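Local coordinates for novel antigen receptor (Ginglymostoma cirratum, PDB 4Q97), which forms a constant immunoglobulin domain of a shark heavy-chain-type antibody, probably serving as a structural link and pairing module within the antigen receptor, at residues 29-34 and 82-87; 33-36 and 42-45. All coordinates share one frame; numbering follows the deposited sequence.

Contact 1: residues 29-34 and 82-87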
loop_
_atom_site.group_PDB
_atom_site.type_symbol
_atom_site.label_atom_id
_atom_site.label_comp_id
_atom_site.label_asym_id
_atom_site.label_seq_id
_atom_site.Cartn_x
_atom_site.Cartn_y
_atom_site.Cartn_z
ATOM N N VAL A 29 12.639 -5.207 4.681
ATOM C CA VAL A 29 11.672 -5.797 3.778
ATOM C C VAL A 29 10.363 -5.091 4.084
ATOM O O VAL A 29 10.030 -4.873 5.251
ATOM C CB VAL A 29 11.617 -7.338 3.952
ATOM C CG1 VAL A 29 10.383 -7.788 4.717
ATOM C CG2 VAL A 29 11.683 -8.027 2.601
ATOM N N GLN A 30 9.656 -4.683 3.038
ATOM C CA GLN A 30 8.451 -3.873 3.198
ATOM C C GLN A 30 7.196 -4.723 3.054
ATOM O O GLN A 30 7.013 -5.434 2.056
ATOM C CB GLN A 30 8.436 -2.713 2.194
ATOM C CG GLN A 30 7.370 -1.650 2.447
ATOM C CD GLN A 30 7.834 -0.530 3.362
ATOM O OE1 GLN A 30 8.862 -0.647 4.046
ATOM N NE2 GLN A 30 7.071 0.565 3.373
ATOM N N LEU A 31 6.350 -4.650 4.076
ATOM C CA LEU A 31 5.051 -5.302 4.062
ATOM C C LEU A 31 3.966 -4.244 4.054
ATOM O O LEU A 31 4.059 -3.246 4.768
ATOM C CB LEU A 31 4.874 -6.219 5.271
ATOM C CG LEU A 31 5.852 -7.374 5.470
ATOM C CD1 LEU A 31 5.350 -8.273 6.585
ATOM C CD2 LEU A 31 6.047 -8.178 4.195
ATOM N N VAL A 32 2.946 -4.465 3.233
ATOM C CA VAL A 32 1.820 -3.553 3.146
ATOM C C VAL A 32 0.549 -4.282 3.563
ATOM O O VAL A 32 0.159 -5.281 2.952
ATOM C CB VAL A 32 1.651 -2.972 1.722
ATOM C CG1 VAL A 32 0.428 -2.064 1.650
ATOM C CG2 VAL A 32 2.894 -2.206 1.298
ATOM N N CYS A 33 -0.087 -3.784 4.616
ATOM C CA CYS A 33 -1.423 -4.245 4.953
ATOM C C CYS A 33 -2.441 -3.300 4.317
ATOM O O CYS A 33 -2.739 -2.231 4.851
ATOM C CB CYS A 33 -1.606 -4.346 6.468
ATOM S SG CYS A 33 -3.195 -5.023 6.987
ATOM N N LEU A 34 -2.948 -3.698 3.154
ATOM C CA LEU A 34 -3.965 -2.928 2.459
ATOM C C LEU A 34 -5.356 -3.207 2.993
ATOM O O LEU A 34 -5.797 -4.356 3.021
ATOM C CB LEU A 34 -3.947 -3.212 0.966
ATOM C CG LEU A 34 -4.712 -2.132 0.219
ATOM C CD1 LEU A 34 -4.004 -0.792 0.364
ATOM C CD2 LEU A 34 -4.834 -2.537 -1.229
ATOM N N GLN A 82 16.876 -9.918 8.005
ATOM C CA GLN A 82 17.214 -10.969 8.955
ATOM C C GLN A 82 15.961 -11.712 9.408
ATOM O O GLN A 82 15.865 -12.938 9.291
ATOM C CB GLN A 82 17.884 -10.331 10.173
ATOM C CG GLN A 82 18.873 -11.217 10.904
ATOM C CD GLN A 82 20.137 -11.479 10.109
ATOM O OE1 GLN A 82 20.499 -10.721 9.204
ATOM N NE2 GLN A 82 20.821 -12.561 10.448
ATOM N N GLU A 83 14.996 -10.936 9.898
ATOM C CA GLU A 83 13.769 -11.449 10.497
ATOM C C GLU A 83 12.773 -12.014 9.482
ATOM O O GLU A 83 11.707 -12.499 9.861
ATOM C CB GLU A 83 13.110 -10.335 11.313
ATOM C CG GLU A 83 13.854 -9.977 12.589
ATOM C CD GLU A 83 13.410 -10.817 13.768
ATOM O OE1 GLU A 83 14.236 -11.591 14.302
ATOM O OE2 GLU A 83 12.227 -10.704 14.152
ATOM N N TRP A 84 13.125 -11.964 8.200
ATOM C CA TRP A 84 12.209 -12.379 7.142
ATOM C C TRP A 84 12.308 -13.862 6.770
ATOM O O TRP A 84 11.288 -14.483 6.489
ATOM C CB TRP A 84 12.350 -11.467 5.911
ATOM C CG TRP A 84 11.471 -11.837 4.737
ATOM C CD1 TRP A 84 11.890 -12.239 3.500
ATOM C CD2 TRP A 84 10.033 -11.836 4.692
ATOM N NE1 TRP A 84 10.809 -12.491 2.687
ATOM C CE2 TRP A 84 9.657 -12.254 3.392
ATOM C CE3 TRP A 84 9.027 -11.526 5.622
ATOM C CZ2 TRP A 84 8.317 -12.366 2.997
ATOM C CZ3 TRP A 84 7.691 -11.644 5.227
ATOM C CH2 TRP A 84 7.353 -12.058 3.924
ATOM N N SER A 85 13.511 -14.435 6.782
ATOM C CA SER A 85 13.659 -15.870 6.477
ATOM C C SER A 85 13.899 -16.779 7.684
ATOM O O SER A 85 14.291 -17.940 7.527
ATOM C CB SER A 85 14.707 -16.125 5.391
ATOM O OG SER A 85 14.091 -16.232 4.120
ATOM N N ARG A 86 13.645 -16.254 8.882
ATOM C CA ARG A 86 13.562 -17.085 10.082
ATOM C C ARG A 86 12.285 -17.925 10.020
ATOM O O ARG A 86 11.855 -18.500 11.025
ATOM C CB ARG A 86 13.558 -16.217 11.343
ATOM C CG ARG A 86 14.884 -15.546 11.658
ATOM C CD ARG A 86 14.723 -14.514 12.763
ATOM N NE ARG A 86 15.066 -15.031 14.087
ATOM C CZ ARG A 86 16.236 -14.837 14.689
ATOM N NH1 ARG A 86 16.457 -15.343 15.896
ATOM N NH2 ARG A 86 17.188 -14.134 14.087
ATOM N N GLY A 87 11.687 -17.988 8.829
ATOM C CA GLY A 87 10.380 -18.605 8.642
ATOM C C GLY A 87 9.362 -17.926 9.534
ATOM O O GLY A 87 8.455 -18.576 10.055
#
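At one end of the immunoglobulin sandwich, Trp84 of the connection between strands 71-80 and 89-96 lies against Val29 and Leu31 of strand 28-38. Val29 comes over one face of the indole: its CG1 stands 3.8 Å above the ring plane, offset toward the rim, and is 4.1 Å from Trp84 CD2, so it sits near the seam between the two rings. The valine and indole side chains cross at roughly a right angle. Leu31, two residues along the strand and with its side chain on the same side, meets the outer end of the benzo ring with one methyl; CD2 is 4.0 Å from Trp84 CZ3 and 4.1 Å from Trp84 CH2. The indole spans both because its CG is anti to the backbone N (chi1 178°), which carries the ring away from the loop and in toward the strand. Leu31 packs on Trp47 of strand 44-49 as well as on Trp84, and so has a tryptophan contact from the opposing sheet and another from the loop. The loop backbone is tied down next to the ring: Glu83 O accepts from Tyr90 OH and Ser88 OG, and Trp84 O pairs with Ser109 OG. Separately, the Glu83 side chain makes a salt bridge to Lys49. The indole thus lids the end of the sandwich by apolar packing alone, with part of the residue still exposed. A tryptophan set in the loop between strands E and F, against the core, is also familiar from the CH2 and CH3 domains of IgG Fc.

Contact 2: residues 33-36 and 42-45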
loop_
_atom_site.group_PDB
_atom_site.type_symbol
_atom_site.label_atom_id
_atom_site.label_comp_id
_atom_site.label_asym_id
_atom_site.label_seq_id
_atom_site.Cartn_x
_atom_site.Cartn_y
_atom_site.Cartn_z
ATOM N N CYS A 33 -0.087 -3.784 4.616
ATOM C CA CYS A 33 -1.423 -4.245 4.953
ATOM C C CYS A 33 -2.441 -3.300 4.317
ATOM O O CYS A 33 -2.739 -2.231 4.851
ATOM C CB CYS A 33 -1.606 -4.346 6.468
ATOM S SG CYS A 33 -3.195 -5.023 6.987
ATOM N N LEU A 34 -2.948 -3.698 3.154
ATOM C CA LEU A 34 -3.965 -2.928 2.459
ATOM C C LEU A 34 -5.356 -3.207 2.993
ATOM O O LEU A 34 -5.797 -4.356 3.021
ATOM C CB LEU A 34 -3.947 -3.212 0.966
ATOM C CG LEU A 34 -4.712 -2.132 0.219
ATOM C CD1 LEU A 34 -4.004 -0.792 0.364
ATOM C CD2 LEU A 34 -4.834 -2.537 -1.229
ATOM N N ILE A 35 -6.033 -2.136 3.396
ATOM C CA ILE A 35 -7.373 -2.184 3.971
ATOM C C ILE A 35 -8.276 -1.243 3.166
ATOM O O ILE A 35 -8.191 -0.023 3.311
ATOM C CB ILE A 35 -7.367 -1.694 5.434
ATOM C CG1 ILE A 35 -6.249 -2.361 6.241
ATOM C CG2 ILE A 35 -8.730 -1.929 6.068
ATOM C CD1 ILE A 35 -5.894 -1.633 7.527
ATOM N N SER A 36 -9.150 -1.810 2.341
ATOM C CA SER A 36 -9.960 -1.013 1.419
ATOM C C SER A 36 -11.421 -1.434 1.420
ATOM O O SER A 36 -11.737 -2.599 1.654
ATOM C CB SER A 36 -9.399 -1.146 0.002
ATOM O OG SER A 36 -9.324 -2.505 -0.373
ATOM N N ASN A 42 -13.834 4.221 10.924
ATOM C CA ASN A 42 -13.375 3.551 12.149
ATOM C C ASN A 42 -12.828 2.132 12.004
ATOM O O ASN A 42 -13.588 1.175 11.859
ATOM C CB ASN A 42 -14.485 3.558 13.204
ATOM C CG ASN A 42 -14.276 4.621 14.264
ATOM O OD1 ASN A 42 -14.239 4.321 15.459
ATOM N ND2 ASN A 42 -14.125 5.869 13.832
ATOM N N ILE A 43 -11.505 2.011 12.061
ATOM C CA ILE A 43 -10.836 0.711 12.080
ATOM C C ILE A 43 -9.730 0.660 13.131
ATOM O O ILE A 43 -9.187 1.698 13.523
ATOM C CB ILE A 43 -10.228 0.351 10.705
ATOM C CG1 ILE A 43 -9.555 1.580 10.078
ATOM C CG2 ILE A 43 -11.291 -0.251 9.786
ATOM C CD1 ILE A 43 -8.720 1.283 8.852
ATOM N N ALA A 44 -9.411 -0.549 13.586
ATOM C CA ALA A 44 -8.229 -0.791 14.415
ATOM C C ALA A 44 -7.275 -1.729 13.676
ATOM O O ALA A 44 -7.682 -2.804 13.221
ATOM C CB ALA A 44 -8.624 -1.380 15.762
ATOM N N VAL A 45 -6.016 -1.306 13.543
ATOM C CA VAL A 45 -4.983 -2.105 12.875
ATOM C C VAL A 45 -3.917 -2.538 13.874
ATOM O O VAL A 45 -3.448 -1.735 14.682
ATOM C CB VAL A 45 -4.280 -1.335 11.728
ATOM C CG1 VAL A 45 -3.462 -2.286 10.860
ATOM C CG2 VAL A 45 -5.286 -0.580 10.879
#
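Ile35 of strand 28-38, itself buried, meets the partly exposed Ile43 and Val45 between the two face-to-face sheets of the immunoglobulin beta-sandwich. Strand 28-38 belongs to one sheet and strand 44-49 to the other, and the intervening turn carries the chain from the first to the second; Ile43 lies just ahead of the second strand. Across the two segments the interaction is wholly van der Waals; each strand finds its backbone hydrogen bonds inside its own sheet, Ile35 with Cys73 and Ala44 with Ser95. Ile43 and Val45 both point inward, whereas Ala44 between them turns away, the usual alternation of an extended chain. Ile35 divides its branches between these two neighbours. Its CG2 methyl is used for Ile43, whose CD1 reaches in to 4.3 Å from it. Further cover over the same isoleucines comes from Val94 of strand 89-96. The covalent link between the sheets is close by: Cys33, one inward position before Ile35, is joined through SG to Cys92, so the apolar pairs pack beside the disulfide of the fold. On the other face of strand 28-38, Leu34 packs on Leu76 of the second subunit. The closer of the two apolar approaches is that to Val45. With CG1 anti to the carbonyl carbon (chi1 -48°), Ile35 extends CD1 so that the two side chains meet tip to tip, CD1 lying 3.6 Å from Val45 CG2 and 4.2 Å from Val45 CG1.

Overall arrangement
Both contacts start from strand 28-38, and their segments overlap at Cys33 and Leu34, yet the touching residues differ (Val29 and Leu31 against Ile35) and the contact centres are about 18 Å apart. Contact 1 uses the beginning of that strand and reaches far along the chain, to the loop between strands 71-80 and 89-96, at one end of the domain. Contact 2 lies toward the end of the strand and returns after a short turn to strand 44-49 of the opposing sheet, nearer the centre of the domain. Along the strand, Cys33 separates the two sets. The same strand therefore carries inward packing at both places, while its outer residues meet the second subunit, consistent with the pairing of C1-set domains.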